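Local coordinates for putative cell adhesion protein (Bacteroides fragilis, PDB 4H40) that is probably a fimbrillin-like pilus protein that takes part in cell adhesion, at residues R58-D63 against K124-K129; L197-E202 against T241-N246. All blocks are in the same frame, centred on the assembly; numbering follows the deposited sequence.

Contact 1. Residues R58-D63 against K124-K129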
loop_
_atom_site.group_PDB
_atom_site.type_symbol
_atom_site.label_atom_id
_atom_site.label_comp_id
_atom_site.label_asym_id
_atom_site.label_seq_id
_atom_site.Cartn_x
_atom_site.Cartn_y
_atom_site.Cartn_z
ATOM N N ARG B 58 -20.824 -28.072 -14.568
ATOM C CA ARG B 58 -21.138 -29.419 -14.094
ATOM C C ARG B 58 -22.357 -29.374 -13.183
ATOM O O ARG B 58 -22.383 -28.629 -12.205
ATOM C CB ARG B 58 -19.974 -30.093 -13.348
ATOM C CG ARG B 58 -20.408 -31.390 -12.623
ATOM C CD ARG B 58 -19.274 -32.223 -12.072
ATOM N NE ARG B 58 -18.281 -32.536 -13.098
ATOM C CZ ARG B 58 -18.318 -33.593 -13.902
ATOM N NH1 ARG B 58 -19.295 -34.484 -13.797
ATOM N NH2 ARG B 58 -17.370 -33.774 -14.809
ATOM N N LEU B 59 -23.335 -30.203 -13.479
ATOM C CA LEU B 59 -24.518 -30.330 -12.658
ATOM C C LEU B 59 -24.286 -31.539 -11.756
ATOM O O LEU B 59 -24.095 -32.634 -12.277
ATOM C CB LEU B 59 -25.733 -30.488 -13.591
ATOM C CG LEU B 59 -27.134 -30.313 -13.024
ATOM C CD1 LEU B 59 -27.408 -28.881 -12.655
ATOM C CD2 LEU B 59 -28.141 -30.710 -14.054
ATOM N N VAL B 60 -24.160 -31.311 -10.422
ATOM C CA VAL B 60 -23.926 -32.321 -9.368
ATOM C C VAL B 60 -25.285 -32.601 -8.717
ATOM O O VAL B 60 -25.900 -31.671 -8.176
ATOM C CB VAL B 60 -22.857 -31.884 -8.305
ATOM C CG1 VAL B 60 -22.531 -33.021 -7.333
ATOM C CG2 VAL B 60 -21.582 -31.341 -8.952
ATOM N N VAL B 61 -25.764 -33.862 -8.800
ATOM C CA VAL B 61 -27.070 -34.252 -8.270
ATOM C C VAL B 61 -26.918 -35.063 -6.975
ATOM O O VAL B 61 -26.021 -35.898 -6.860
ATOM C CB VAL B 61 -27.905 -35.008 -9.333
ATOM C CG1 VAL B 61 -29.222 -35.530 -8.765
ATOM C CG2 VAL B 61 -28.178 -34.115 -10.535
ATOM N N TYR B 62 -27.809 -34.778 -6.007
ATOM C CA TYR B 62 -27.936 -35.439 -4.705
ATOM C C TYR B 62 -29.384 -35.902 -4.485
ATOM O O TYR B 62 -30.296 -35.293 -5.041
ATOM C CB TYR B 62 -27.522 -34.495 -3.562
ATOM C CG TYR B 62 -26.131 -33.915 -3.691
ATOM C CD1 TYR B 62 -25.916 -32.710 -4.348
ATOM C CD2 TYR B 62 -25.035 -34.543 -3.105
ATOM C CE1 TYR B 62 -24.637 -32.166 -4.462
ATOM C CE2 TYR B 62 -23.753 -33.997 -3.191
ATOM C CZ TYR B 62 -23.560 -32.806 -3.864
ATOM O OH TYR B 62 -22.295 -32.273 -3.956
ATOM N N ASP B 63 -29.612 -36.942 -3.658
ATOM C CA ASP B 63 -30.988 -37.361 -3.367
ATOM C C ASP B 63 -31.582 -36.419 -2.284
ATOM O O ASP B 63 -30.909 -35.463 -1.885
ATOM C CB ASP B 63 -31.062 -38.852 -2.962
ATOM C CG ASP B 63 -30.251 -39.291 -1.752
ATOM O OD1 ASP B 63 -29.760 -38.416 -1.010
ATOM O OD2 ASP B 63 -30.137 -40.514 -1.529
ATOM N N LYS B 124 -15.252 -29.390 -13.713
ATOM C CA LYS B 124 -14.186 -30.204 -13.125
ATOM C C LYS B 124 -14.760 -31.472 -12.491
ATOM O O LYS B 124 -15.905 -31.472 -12.039
ATOM C CB LYS B 124 -13.370 -29.403 -12.085
ATOM C CG LYS B 124 -12.499 -28.314 -12.690
ATOM C CD LYS B 124 -11.507 -27.770 -11.661
ATOM C CE LYS B 124 -10.100 -27.853 -12.192
ATOM N NZ LYS B 124 -9.104 -27.802 -11.095
ATOM N N ALA B 125 -13.968 -32.556 -12.475
ATOM C CA ALA B 125 -14.378 -33.835 -11.898
ATOM C C ALA B 125 -14.363 -33.788 -10.364
ATOM O O ALA B 125 -13.504 -33.137 -9.759
ATOM C CB ALA B 125 -13.472 -34.940 -12.396
ATOM N N LEU B 126 -15.331 -34.467 -9.742
ATOM C CA LEU B 126 -15.427 -34.524 -8.288
ATOM C C LEU B 126 -14.390 -35.482 -7.744
ATOM O O LEU B 126 -14.166 -36.544 -8.330
ATOM C CB LEU B 126 -16.829 -34.939 -7.815
ATOM C CG LEU B 126 -17.992 -34.060 -8.249
ATOM C CD1 LEU B 126 -19.292 -34.815 -8.178
ATOM C CD2 LEU B 126 -18.061 -32.789 -7.449
ATOM N N ASN B 127 -13.747 -35.111 -6.631
ATOM C CA ASN B 127 -12.756 -35.958 -5.981
ATOM C C ASN B 127 -13.458 -36.920 -4.993
ATOM O O ASN B 127 -14.694 -36.943 -4.923
ATOM C CB ASN B 127 -11.665 -35.104 -5.304
ATOM C CG ASN B 127 -12.116 -34.159 -4.211
ATOM O OD1 ASN B 127 -13.173 -34.306 -3.592
ATOM N ND2 ASN B 127 -11.281 -33.185 -3.904
ATOM N N SER B 128 -12.673 -37.734 -4.258
ATOM C CA SER B 128 -13.168 -38.728 -3.292
ATOM C C SER B 128 -14.047 -38.112 -2.179
ATOM O O SER B 128 -15.012 -38.741 -1.746
ATOM C CB SER B 128 -11.998 -39.474 -2.658
ATOM O OG SER B 128 -11.044 -38.580 -2.106
ATOM N N LYS B 129 -13.720 -36.881 -1.744
ATOM C CA LYS B 129 -14.409 -36.158 -0.669
ATOM C C LYS B 129 -15.696 -35.424 -1.143
ATOM O O LYS B 129 -16.360 -34.774 -0.332
ATOM C CB LYS B 129 -13.439 -35.159 0.000
ATOM C CG LYS B 129 -12.197 -35.799 0.657
ATOM C CD LYS B 129 -12.477 -36.333 2.060
ATOM C CE LYS B 129 -11.240 -36.863 2.747
ATOM N NZ LYS B 129 -11.564 -37.500 4.057
#
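R58 and V60, side chains of the strand 56-62 that both point toward K124-K129, meet an irregular stretch of loop in this fimbrillin-like beta fold. The strand lies between 74-79 and 113-121, antiparallel to both, and the loop follows 113-121 and passes over R58 and V60. R58 starts with CG anti to the backbone N (chi1 169°) and bends at chi3, and its NE donates to K124 O at 2.8 Å. The bond is bent, with an N-H...O angle of 133°, and the donor stands above the carbonyl plane while the oxygen is tilted from the guanidinium plane. The same group is gripped at its other nitrogens, NH1 by S73 OG and NH2 by A123 O. Three bonds thus limit its rotation, and those of NE and NH2 tie the start of the loop to the strand. NH2 lies 4.2 Å from A125 CA. K124 contributes its backbone oxygen, while its NZ forms a salt bridge with E138. Two residues along, V60 and L126 reach toward each other tip to tip, methyl against methyl. V60 also packs on L120 and L68. L126 CD1 touches V60 CG1 at 3.8 Å, and L126 CD2 lies 4.1 Å from V60 CG2.

Contact 2. Residues L197-E202 against T241-N246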
loop_
_atom_site.group_PDB
_atom_site.type_symbol
_atom_site.label_atom_id
_atom_site.label_comp_id
_atom_site.label_asym_id
_atom_site.label_seq_id
_atom_site.Cartn_x
_atom_site.Cartn_y
_atom_site.Cartn_z
ATOM N N LEU B 197 7.016 -2.595 -24.075
ATOM C CA LEU B 197 6.792 -3.258 -22.812
ATOM C C LEU B 197 6.101 -4.577 -23.106
ATOM O O LEU B 197 4.958 -4.597 -23.559
ATOM C CB LEU B 197 5.948 -2.320 -21.920
ATOM C CG LEU B 197 5.271 -2.850 -20.660
ATOM C CD1 LEU B 197 6.283 -3.194 -19.585
ATOM C CD2 LEU B 197 4.233 -1.850 -20.157
ATOM N N GLU B 198 6.812 -5.676 -22.869
ATOM C CA GLU B 198 6.332 -7.038 -23.090
ATOM C C GLU B 198 6.565 -7.875 -21.849
ATOM O O GLU B 198 7.321 -7.465 -20.970
ATOM C CB GLU B 198 7.073 -7.687 -24.278
ATOM C CG GLU B 198 6.852 -7.054 -25.642
ATOM C CD GLU B 198 7.938 -7.437 -26.631
ATOM O OE1 GLU B 198 9.034 -6.829 -26.582
ATOM O OE2 GLU B 198 7.715 -8.391 -27.413
HETATM N N MSE B 199 5.940 -9.061 -21.795
HETATM C CA MSE B 199 6.119 -10.062 -20.737
HETATM C C MSE B 199 7.289 -10.949 -21.085
HETATM O O MSE B 199 7.371 -11.413 -22.221
HETATM C CB MSE B 199 4.866 -10.975 -20.614
HETATM C CG MSE B 199 3.619 -10.280 -20.089
HETATM SE SE MSE B 199 3.459 -10.276 -18.136
HETATM C CE MSE B 199 2.861 -12.050 -17.893
ATOM N N LEU B 200 8.153 -11.267 -20.124
ATOM C CA LEU B 200 9.176 -12.259 -20.395
ATOM C C LEU B 200 8.518 -13.655 -20.232
ATOM O O LEU B 200 7.420 -13.748 -19.655
ATOM C CB LEU B 200 10.371 -12.081 -19.453
ATOM C CG LEU B 200 11.255 -10.873 -19.672
ATOM C CD1 LEU B 200 12.258 -10.754 -18.569
ATOM C CD2 LEU B 200 11.924 -10.907 -21.037
ATOM N N ALA B 201 9.163 -14.741 -20.723
ATOM C CA ALA B 201 8.597 -16.087 -20.549
ATOM C C ALA B 201 8.352 -16.400 -19.055
ATOM O O ALA B 201 7.416 -17.131 -18.722
ATOM C CB ALA B 201 9.519 -17.112 -21.152
ATOM N N GLU B 202 9.157 -15.781 -18.170
ATOM C CA GLU B 202 9.051 -15.918 -16.717
ATOM C C GLU B 202 7.771 -15.218 -16.166
ATOM O O GLU B 202 7.322 -15.574 -15.082
ATOM C CB GLU B 202 10.304 -15.358 -16.006
ATOM C CG GLU B 202 11.620 -16.066 -16.306
ATOM C CD GLU B 202 12.327 -15.739 -17.618
ATOM O OE1 GLU B 202 11.901 -14.794 -18.322
ATOM O OE2 GLU B 202 13.309 -16.447 -17.949
ATOM N N THR B 241 1.785 -16.084 -17.156
ATOM C CA THR B 241 2.638 -16.029 -18.337
ATOM C C THR B 241 1.962 -15.218 -19.442
ATOM O O THR B 241 2.640 -14.727 -20.349
ATOM C CB THR B 241 2.999 -17.456 -18.818
ATOM O OG1 THR B 241 1.847 -18.299 -18.749
ATOM C CG2 THR B 241 4.112 -18.077 -17.998
ATOM N N GLN B 242 0.637 -15.058 -19.354
ATOM C CA GLN B 242 -0.135 -14.383 -20.391
ATOM C C GLN B 242 -0.715 -13.051 -19.921
ATOM O O GLN B 242 -1.214 -12.933 -18.803
ATOM C CB GLN B 242 -1.258 -15.303 -20.895
ATOM C CG GLN B 242 -0.759 -16.393 -21.837
ATOM C CD GLN B 242 -1.330 -17.744 -21.472
ATOM O OE1 GLN B 242 -2.557 -17.977 -21.503
ATOM N NE2 GLN B 242 -0.438 -18.675 -21.130
ATOM N N ALA B 243 -0.661 -12.059 -20.806
ATOM C CA ALA B 243 -1.176 -10.718 -20.573
ATOM C C ALA B 243 -1.873 -10.220 -21.811
ATOM O O ALA B 243 -1.612 -10.727 -22.886
ATOM C CB ALA B 243 -0.043 -9.778 -20.181
ATOM N N THR B 244 -2.773 -9.267 -21.674
ATOM C CA THR B 244 -3.495 -8.660 -22.795
ATOM C C THR B 244 -3.017 -7.223 -22.962
ATOM O O THR B 244 -2.601 -6.605 -21.994
ATOM C CB THR B 244 -5.042 -8.712 -22.586
ATOM O OG1 THR B 244 -5.371 -8.030 -21.383
ATOM C CG2 THR B 244 -5.591 -10.116 -22.522
ATOM N N ARG B 245 -3.121 -6.671 -24.147
ATOM C CA ARG B 245 -2.684 -5.318 -24.346
ATOM C C ARG B 245 -3.825 -4.366 -24.489
ATOM O O ARG B 245 -4.747 -4.624 -25.261
ATOM C CB ARG B 245 -1.770 -5.194 -25.575
ATOM C CG ARG B 245 -0.861 -3.997 -25.374
ATOM C CD ARG B 245 0.201 -3.875 -26.394
ATOM N NE ARG B 245 1.269 -4.840 -26.210
ATOM C CZ ARG B 245 2.282 -4.685 -25.377
ATOM N NH1 ARG B 245 2.330 -3.633 -24.570
ATOM N NH2 ARG B 245 3.233 -5.602 -25.307
ATOM N N ASN B 246 -3.729 -3.226 -23.800
ATOM C CA ASN B 246 -4.670 -2.122 -23.888
ATOM C C ASN B 246 -4.174 -1.181 -24.936
ATOM O O ASN B 246 -3.007 -1.265 -25.305
ATOM C CB ASN B 246 -4.817 -1.433 -22.547
ATOM C CG ASN B 246 -5.474 -2.271 -21.487
ATOM O OD1 ASN B 246 -6.137 -3.283 -21.777
ATOM N ND2 ASN B 246 -5.324 -1.849 -20.233
HETATM O O HOH W 1 5.325 -14.857 -20.954
#
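R245 grips the backbone oxygen of L197 with both terminal nitrogens, end-on, in a fork that closes on one acceptor. NH2 of R245 is 2.7 Å from L197 O with an N-H...O angle of 154°, and NH1 of R245 is 3.0 Å from the same oxygen along a more bent path. The oxygen lies in the guanidinium plane for both bonds, and NH1 approaches nearly along the C=O axis. E198 crosses the arginine at a slant, its CG 3.9 Å from R245 NH2, but the carboxylate makes no contact with the guanidinium; the opposite charges could at most attract weakly from there. At the far end of the contact, a water donates to both L200 O and T241 O, bridging the two backbones. Between these polar ends, the selenomethionine M199 points toward 241-246: its CG meets A243 CB at 3.7 Å, and its CE, brought round by bends at chi2 and chi3, rests 3.6 Å from T241 C. T241 CG2 in turn touches A201 O. L197 packs on L251, V188 and A190. This joins two groups of strands: 197-200 pairs with 266-275, through E198 with K274 and L200 with N272, before the chain turns a corner at A201 and E202, whereas strand 244-245 pairs with 251-257.

Contacts 1 and 2 lie on opposite sides of the chain's centre, with their own centres 36 Å apart and their nearest atoms about 16 Å apart, so neither touches the other. They follow in series along the chain, contact 1 closing before contact 2 opens, and both belong to the fimbrillin-like part of the protein. Each is a surface contact in which an arginine side chain takes a backbone carbonyl oxygen of the other segment. Both arginines come from strands, but the acceptor differs: in contact 1 it is K124 O of a loop, whereas in contact 2 it is L197 O of a strand. The other protein chain of the assembly touches neither.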